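Local coordinates for carbohydrate esterase family 2 (CE2) (Chaetomium olivicolor, PDB 4XVH), which probably removes acetyl groups from xylan as a GDSL-type esterase that also carries a jelly-roll carbohydrate-binding domain, at residues F24-I35 against L92-P103. Numbering follows the deposited sequence.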
ATOM      1  N   PHE A  24       3.888  18.578   6.694  1.00 22.82           N
ATOM      2  CA  PHE A  24       4.452  19.915   6.821  1.00 24.07           C
ATOM      3  C   PHE A  24       4.295  20.385   8.254  1.00 26.06           C
ATOM      4  O   PHE A  24       3.698  19.687   9.095  1.00 25.26           O
ATOM      5  CB  PHE A  24       3.803  20.893   5.810  1.00 23.07           C
ATOM      6  CG  PHE A  24       2.295  21.081   5.971  1.00 23.16           C
ATOM      7  CD1 PHE A  24       1.401  20.251   5.312  1.00 22.06           C
ATOM      8  CD2 PHE A  24       1.789  22.131   6.742  1.00 24.65           C
ATOM      9  CE1 PHE A  24       0.007  20.440   5.447  1.00 22.57           C
ATOM     10  CE2 PHE A  24       0.399  22.337   6.897  1.00 24.57           C
ATOM     11  CZ  PHE A  24      -0.493  21.493   6.243  1.00 23.23           C
ATOM     12  N   ALA A  25       4.879  21.535   8.558  1.00 27.29           N
ATOM     13  CA  ALA A  25       4.703  22.115   9.873  1.00 28.87           C
ATOM     14  C   ALA A  25       4.477  23.602   9.687  1.00 30.95           C
ATOM     15  O   ALA A  25       4.938  24.191   8.696  1.00 31.54           O
ATOM     16  CB  ALA A  25       5.913  21.839  10.757  1.00 29.74           C
ATOM     17  N   PHE A  26       3.745  24.213  10.612  1.00 31.14           N
ATOM     18  CA  PHE A  26       3.522  25.639  10.523  1.00 32.16           C
ATOM     19  C   PHE A  26       3.481  26.229  11.923  1.00 33.51           C
ATOM     20  O   PHE A  26       3.347  25.506  12.923  1.00 32.67           O
ATOM     21  CB  PHE A  26       2.221  25.953   9.769  1.00 32.03           C
ATOM     22  CG  PHE A  26       0.969  25.564  10.520  1.00 31.94           C
ATOM     23  CD1 PHE A  26       0.525  24.243  10.529  1.00 30.70           C
ATOM     24  CD2 PHE A  26       0.224  26.517  11.192  1.00 33.20           C
ATOM     25  CE1 PHE A  26      -0.618  23.879  11.207  1.00 30.61           C
ATOM     26  CE2 PHE A  26      -0.926  26.162  11.885  1.00 33.43           C
ATOM     27  CZ  PHE A  26      -1.353  24.849  11.896  1.00 32.04           C
ATOM     28  N   THR A  27       3.598  27.548  11.999  1.00 33.49           N
ATOM     29  CA  THR A  27       3.266  28.187  13.244  1.00 30.48           C
ATOM     30  C   THR A  27       2.118  29.163  13.005  1.00 33.20           C
ATOM     31  O   THR A  27       2.111  29.928  12.049  1.00 32.39           O
ATOM     32  CB  THR A  27       4.484  28.865  13.866  1.00 33.31           C
ATOM     33  OG1 THR A  27       4.131  29.331  15.173  1.00 35.00           O
ATOM     34  CG2 THR A  27       4.965  30.016  13.014  1.00 34.30           C
ATOM     35  N   GLY A  28       1.101  29.069  13.848  1.00 33.29           N
ATOM     36  CA  GLY A  28      -0.102  29.862  13.668  1.00 34.77           C
ATOM     37  C   GLY A  28      -1.262  29.166  14.351  1.00 33.90           C
ATOM     38  O   GLY A  28      -1.050  28.393  15.284  1.00 32.30           O
ATOM     39  N   THR A  29      -2.481  29.444  13.895  1.00 33.59           N
ATOM     40  CA  THR A  29      -3.668  28.817  14.463  1.00 32.12           C
ATOM     41  C   THR A  29      -4.360  27.879  13.471  1.00 31.11           C
ATOM     42  O   THR A  29      -5.206  27.074  13.855  1.00 28.92           O
ATOM     43  CB  THR A  29      -4.666  29.869  14.937  1.00 34.60           C
ATOM     44  OG1 THR A  29      -4.954  30.753  13.854  1.00 37.11           O
ATOM     45  CG2 THR A  29      -4.067  30.693  16.065  1.00 35.78           C
ATOM     46  N   SER A  30      -3.978  27.958  12.201  1.00 31.62           N
ATOM     47  CA  SER A  30      -4.679  27.180  11.187  1.00 30.67           C
ATOM     48  C   SER A  30      -3.855  26.972   9.919  1.00 28.89           C
ATOM     49  O   SER A  30      -3.036  27.825   9.553  1.00 30.58           O
ATOM     50  CB  SER A  30      -6.005  27.872  10.826  1.00 33.75           C
ATOM     51  OG  SER A  30      -6.684  27.140   9.822  1.00 34.64           O
ATOM     52  N   ALA A  31      -4.090  25.838   9.259  1.00 27.76           N
ATOM     53  CA  ALA A  31      -3.538  25.566   7.929  1.00 27.98           C
ATOM     54  C   ALA A  31      -4.604  24.900   7.057  1.00 28.00           C
ATOM     55  O   ALA A  31      -5.480  24.186   7.557  1.00 25.31           O
ATOM     56  CB  ALA A  31      -2.283  24.685   8.020  1.00 26.28           C
ATOM     57  N   THR A  32      -4.533  25.148   5.754  1.00 30.31           N
ATOM     58  CA  THR A  32      -5.478  24.522   4.829  1.00 30.55           C
ATOM     59  C   THR A  32      -4.750  23.859   3.671  1.00 30.09           C
ATOM     60  O   THR A  32      -3.901  24.471   3.016  1.00 30.58           O
ATOM     61  CB  THR A  32      -6.501  25.538   4.266  1.00 32.79           C
ATOM     62  OG1 THR A  32      -7.173  26.203   5.344  1.00 33.19           O
ATOM     63  CG2 THR A  32      -7.542  24.815   3.408  1.00 32.54           C
ATOM     64  N   ILE A  33      -5.061  22.584   3.454  1.00 29.48           N
ATOM     65  CA  ILE A  33      -4.565  21.851   2.296  1.00 28.33           C
ATOM     66  C   ILE A  33      -5.569  21.999   1.184  1.00 28.53           C
ATOM     67  O   ILE A  33      -6.585  21.340   1.189  1.00 28.28           O
ATOM     68  CB  ILE A  33      -4.348  20.377   2.608  1.00 26.04           C
ATOM     69  CG1 ILE A  33      -3.444  20.227   3.822  1.00 23.38           C
ATOM     70  CG2 ILE A  33      -3.761  19.670   1.400  1.00 27.00           C
ATOM     71  CD1 ILE A  33      -3.481  18.853   4.421  1.00 20.49           C
ATOM     72  N   GLY A  34      -5.296  22.901   0.246  1.00 30.07           N
ATOM     73  CA  GLY A  34      -6.222  23.130  -0.840  1.00 31.33           C
ATOM     74  C   GLY A  34      -6.439  21.876  -1.675  1.00 29.51           C
ATOM     75  O   GLY A  34      -5.567  21.032  -1.788  1.00 27.55           O
ATOM     76  N   ILE A  35      -7.617  21.765  -2.265  1.00 30.05           N
ATOM     77  CA  ILE A  35      -7.930  20.663  -3.153  1.00 29.66           C
ATOM     78  C   ILE A  35      -8.322  21.220  -4.509  1.00 31.74           C
ATOM     79  O   ILE A  35      -9.266  21.994  -4.621  1.00 33.11           O
ATOM     80  CB  ILE A  35      -9.059  19.787  -2.585  1.00 30.38           C
ATOM     81  CG1 ILE A  35      -8.538  19.048  -1.340  1.00 30.85           C
ATOM     82  CG2 ILE A  35      -9.597  18.815  -3.649  1.00 29.36           C
ATOM     83  CD1 ILE A  35      -9.497  18.036  -0.763  1.00 31.74           C
ATOM     84  N   LEU A  92      -4.371  17.649  -5.390  1.00 25.79           N
ATOM     85  CA  LEU A  92      -4.059  18.686  -4.418  1.00 26.30           C
ATOM     86  C   LEU A  92      -3.851  20.034  -5.087  1.00 28.82           C
ATOM     87  O   LEU A  92      -3.360  20.104  -6.224  1.00 29.80           O
ATOM     88  CB  LEU A  92      -2.817  18.316  -3.604  1.00 26.44           C
ATOM     89  CG  LEU A  92      -3.009  17.163  -2.595  1.00 25.27           C
ATOM     90  CD1 LEU A  92      -1.804  17.046  -1.704  1.00 26.11           C
ATOM     91  CD2 LEU A  92      -4.238  17.411  -1.745  1.00 25.18           C
ATOM     92  N   GLY A  93      -4.221  21.095  -4.366  1.00 29.75           N
ATOM     93  CA  GLY A  93      -3.935  22.465  -4.765  1.00 34.71           C
ATOM     94  C   GLY A  93      -2.788  23.042  -3.943  1.00 36.05           C
ATOM     95  O   GLY A  93      -1.787  22.357  -3.694  1.00 37.01           O
ATOM     96  N   ASN A  94      -2.921  24.292  -3.513  1.00 35.70           N
ATOM     97  CA  ASN A  94      -1.896  24.891  -2.673  1.00 36.08           C
ATOM     98  C   ASN A  94      -2.187  24.797  -1.174  1.00 33.81           C
ATOM     99  O   ASN A  94      -3.335  24.765  -0.749  1.00 32.91           O
ATOM    100  CB  ASN A  94      -1.692  26.334  -3.077  1.00 41.27           C
ATOM    101  CG  ASN A  94      -1.095  26.455  -4.465  1.00 45.34           C
ATOM    102  OD1 ASN A  94      -0.191  25.703  -4.835  1.00 45.97           O
ATOM    103  ND2 ASN A  94      -1.568  27.451  -5.230  1.00 48.19           N
ATOM    104  N   ILE A  95      -1.118  24.737  -0.389  1.00 32.95           N
ATOM    105  CA  ILE A  95      -1.228  24.650   1.049  1.00 33.24           C
ATOM    106  C   ILE A  95      -0.948  25.999   1.668  1.00 34.23           C
ATOM    107  O   ILE A  95       0.059  26.627   1.345  1.00 34.50           O
ATOM    108  CB  ILE A  95      -0.272  23.609   1.613  1.00 34.00           C
ATOM    109  CG1 ILE A  95      -0.551  22.268   0.912  1.00 34.33           C
ATOM    110  CG2 ILE A  95      -0.421  23.545   3.141  1.00 33.71           C
ATOM    111  CD1 ILE A  95       0.138  21.056   1.507  1.00 34.30           C
ATOM    112  N   THR A  96      -1.846  26.446   2.543  1.00 34.11           N
ATOM    113  CA  THR A  96      -1.739  27.787   3.124  1.00 35.98           C
ATOM    114  C   THR A  96      -1.824  27.718   4.648  1.00 35.31           C
ATOM    115  O   THR A  96      -2.287  26.732   5.191  1.00 34.18           O
ATOM    116  CB  THR A  96      -2.841  28.719   2.608  1.00 36.89           C
ATOM    117  OG1 THR A  96      -4.117  28.153   2.928  1.00 36.60           O
ATOM    118  CG2 THR A  96      -2.735  28.910   1.101  1.00 37.71           C
ATOM    119  N   THR A  97      -1.349  28.761   5.319  1.00 35.99           N
ATOM    120  CA  THR A  97      -1.500  28.880   6.768  1.00 35.71           C
ATOM    121  C   THR A  97      -1.841  30.313   7.127  1.00 35.54           C
ATOM    122  O   THR A  97      -1.599  31.218   6.334  1.00 36.01           O
ATOM    123  CB  THR A  97      -0.226  28.460   7.534  1.00 37.47           C
ATOM    124  OG1 THR A  97      -0.427  28.683   8.931  1.00 38.67           O
ATOM    125  CG2 THR A  97       0.977  29.276   7.089  1.00 39.25           C
ATOM    126  N   ASP A  98      -2.402  30.522   8.310  1.00 35.99           N
ATOM    127  CA  ASP A  98      -2.651  31.878   8.781  1.00 38.81           C
ATOM    128  C   ASP A  98      -1.420  32.481   9.463  1.00 40.39           C
ATOM    129  O   ASP A  98      -1.452  33.619   9.912  1.00 42.26           O
ATOM    130  CB  ASP A  98      -3.853  31.913   9.720  1.00 40.01           C
ATOM    131  CG  ASP A  98      -3.582  31.243  11.063  1.00 41.00           C
ATOM    132  OD1 ASP A  98      -2.654  30.419  11.183  1.00 39.58           O
ATOM    133  OD2 ASP A  98      -4.337  31.535  12.007  1.00 42.88           O
ATOM    134  N   GLY A  99      -0.336  31.719   9.536  1.00 39.44           N
ATOM    135  CA  GLY A  99       0.913  32.216  10.097  1.00 40.23           C
ATOM    136  C   GLY A  99       2.007  31.987   9.073  1.00 40.41           C
ATOM    137  O   GLY A  99       1.971  32.575   7.993  1.00 41.48           O
ATOM    138  N   HIS A 100       2.974  31.128   9.380  1.00 39.53           N
ATOM    139  CA  HIS A 100       3.912  30.732   8.340  1.00 40.08           C
ATOM    140  C   HIS A 100       4.427  29.302   8.502  1.00 38.93           C
ATOM    141  O   HIS A 100       4.346  28.702   9.584  1.00 38.19           O
ATOM    142  CB  HIS A 100       5.087  31.708   8.276  1.00 44.98           C
ATOM    143  CG  HIS A 100       5.875  31.797   9.540  1.00 48.20           C
ATOM    144  ND1 HIS A 100       5.606  32.732  10.513  1.00 49.96           N
ATOM    145  CD2 HIS A 100       6.924  31.068   9.994  1.00 49.80           C
ATOM    146  CE1 HIS A 100       6.463  32.584  11.510  1.00 52.38           C
ATOM    147  NE2 HIS A 100       7.275  31.584  11.220  1.00 51.95           N
ATOM    148  N   PHE A 101       4.944  28.761   7.400  1.00 38.37           N
ATOM    149  CA  PHE A 101       5.505  27.416   7.390  1.00 37.72           C
ATOM    150  C   PHE A 101       6.855  27.385   8.084  1.00 39.36           C
ATOM    151  O   PHE A 101       7.622  28.326   8.000  1.00 40.52           O
ATOM    152  CB  PHE A 101       5.607  26.910   5.961  1.00 38.84           C
ATOM    153  CG  PHE A 101       4.265  26.717   5.313  1.00 39.00           C
ATOM    154  CD1 PHE A 101       3.448  25.651   5.691  1.00 37.72           C
ATOM    155  CD2 PHE A 101       3.804  27.608   4.355  1.00 39.62           C
ATOM    156  CE1 PHE A 101       2.189  25.480   5.131  1.00 36.41           C
ATOM    157  CE2 PHE A 101       2.553  27.436   3.774  1.00 38.56           C
ATOM    158  CZ  PHE A 101       1.742  26.367   4.166  1.00 37.03           C
ATOM    159  N   VAL A 102       7.115  26.323   8.824  1.00 40.38           N
ATOM    160  CA  VAL A 102       8.368  26.199   9.534  1.00 44.89           C
ATOM    161  C   VAL A 102       8.958  24.868   9.121  1.00 48.16           C
ATOM    162  O   VAL A 102       8.250  24.043   8.572  1.00 45.80           O
ATOM    163  CB  VAL A 102       8.179  26.310  11.066  1.00 44.63           C
ATOM    164  CG1 VAL A 102       7.679  27.720  11.437  1.00 40.11           C
ATOM    165  CG2 VAL A 102       7.238  25.221  11.581  1.00 37.16           C
ATOM    166  N   PRO A 103      10.264  24.674   9.329  1.00 56.17           N
ATOM    167  CA  PRO A 103      10.901  23.447   8.841  1.00 61.56           C
ATOM    168  C   PRO A 103      10.303  22.163   9.410  1.00 68.05           C
ATOM    169  O   PRO A 103       9.964  22.091  10.599  1.00 66.95           O
ATOM    170  CB  PRO A 103      12.355  23.611   9.291  1.00 62.23           C
ATOM    171  CG  PRO A 103      12.563  25.075   9.291  1.00 62.65           C
ATOM    172  CD  PRO A 103      11.265  25.666   9.771  1.00 59.52           C
TER
HETATM  173  O   HOH W   1       6.731  22.571   6.890  1.00 33.57           O
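F24 reaches across to I95 and F101. From CB, a chi1 of 61° sets CG between the backbone N and the carbonyl carbon, which turns the ring toward I95 of strand 92-97 in the facing sheet, with F101 beside it. CD2 meets CE1 of F101 at 3.7 Å, the two ring planes inclined by 77°. CD1 comes near CD1 of I95, and CE1 lies near both its CD1 and its CG2. CE2 bridges the two sides, 4.0 Å from both F101 CE1 and I95 CG2. The far end, CZ, lies 3.7 Å from CG2 of I95, a methyl that packs over one ring face as a CH-pi contact. Replacing F24 by alanine is likely to leave that methyl and the F101 ring edge without their common partner and to open a gap between them.

Where both segments turn, at 29-30 and 98-99, polar groups take over. D98 OD1 accepts from two backbone amides: T29 N, 2.9 Å away on its syn lone pair, and S30 N, from above the carboxylate plane. S30 O in return takes T97 OG1 at 2.8 Å and D98 N, from opposite faces of its carbonyl plane. T97 OG1 also receives G99 N, forming an ST turn. On the 24-28/100-102 side, CG2 of T27 stands 3.5 Å from the centroid of the H100 imidazole, over its face.

The backbones form two separate antiparallel pairings, T27 with H100 and T32 with T96, offset by one residue and joined by those loops; a beta bulge follows between I33 and I35. Both segments pass from one sheet of the jelly-roll sandwich to the other: 24-28 pairs with 100-102 and with strand 73-81 in one, while 31-35 lies between 92-97 and strand 63-65 in the other.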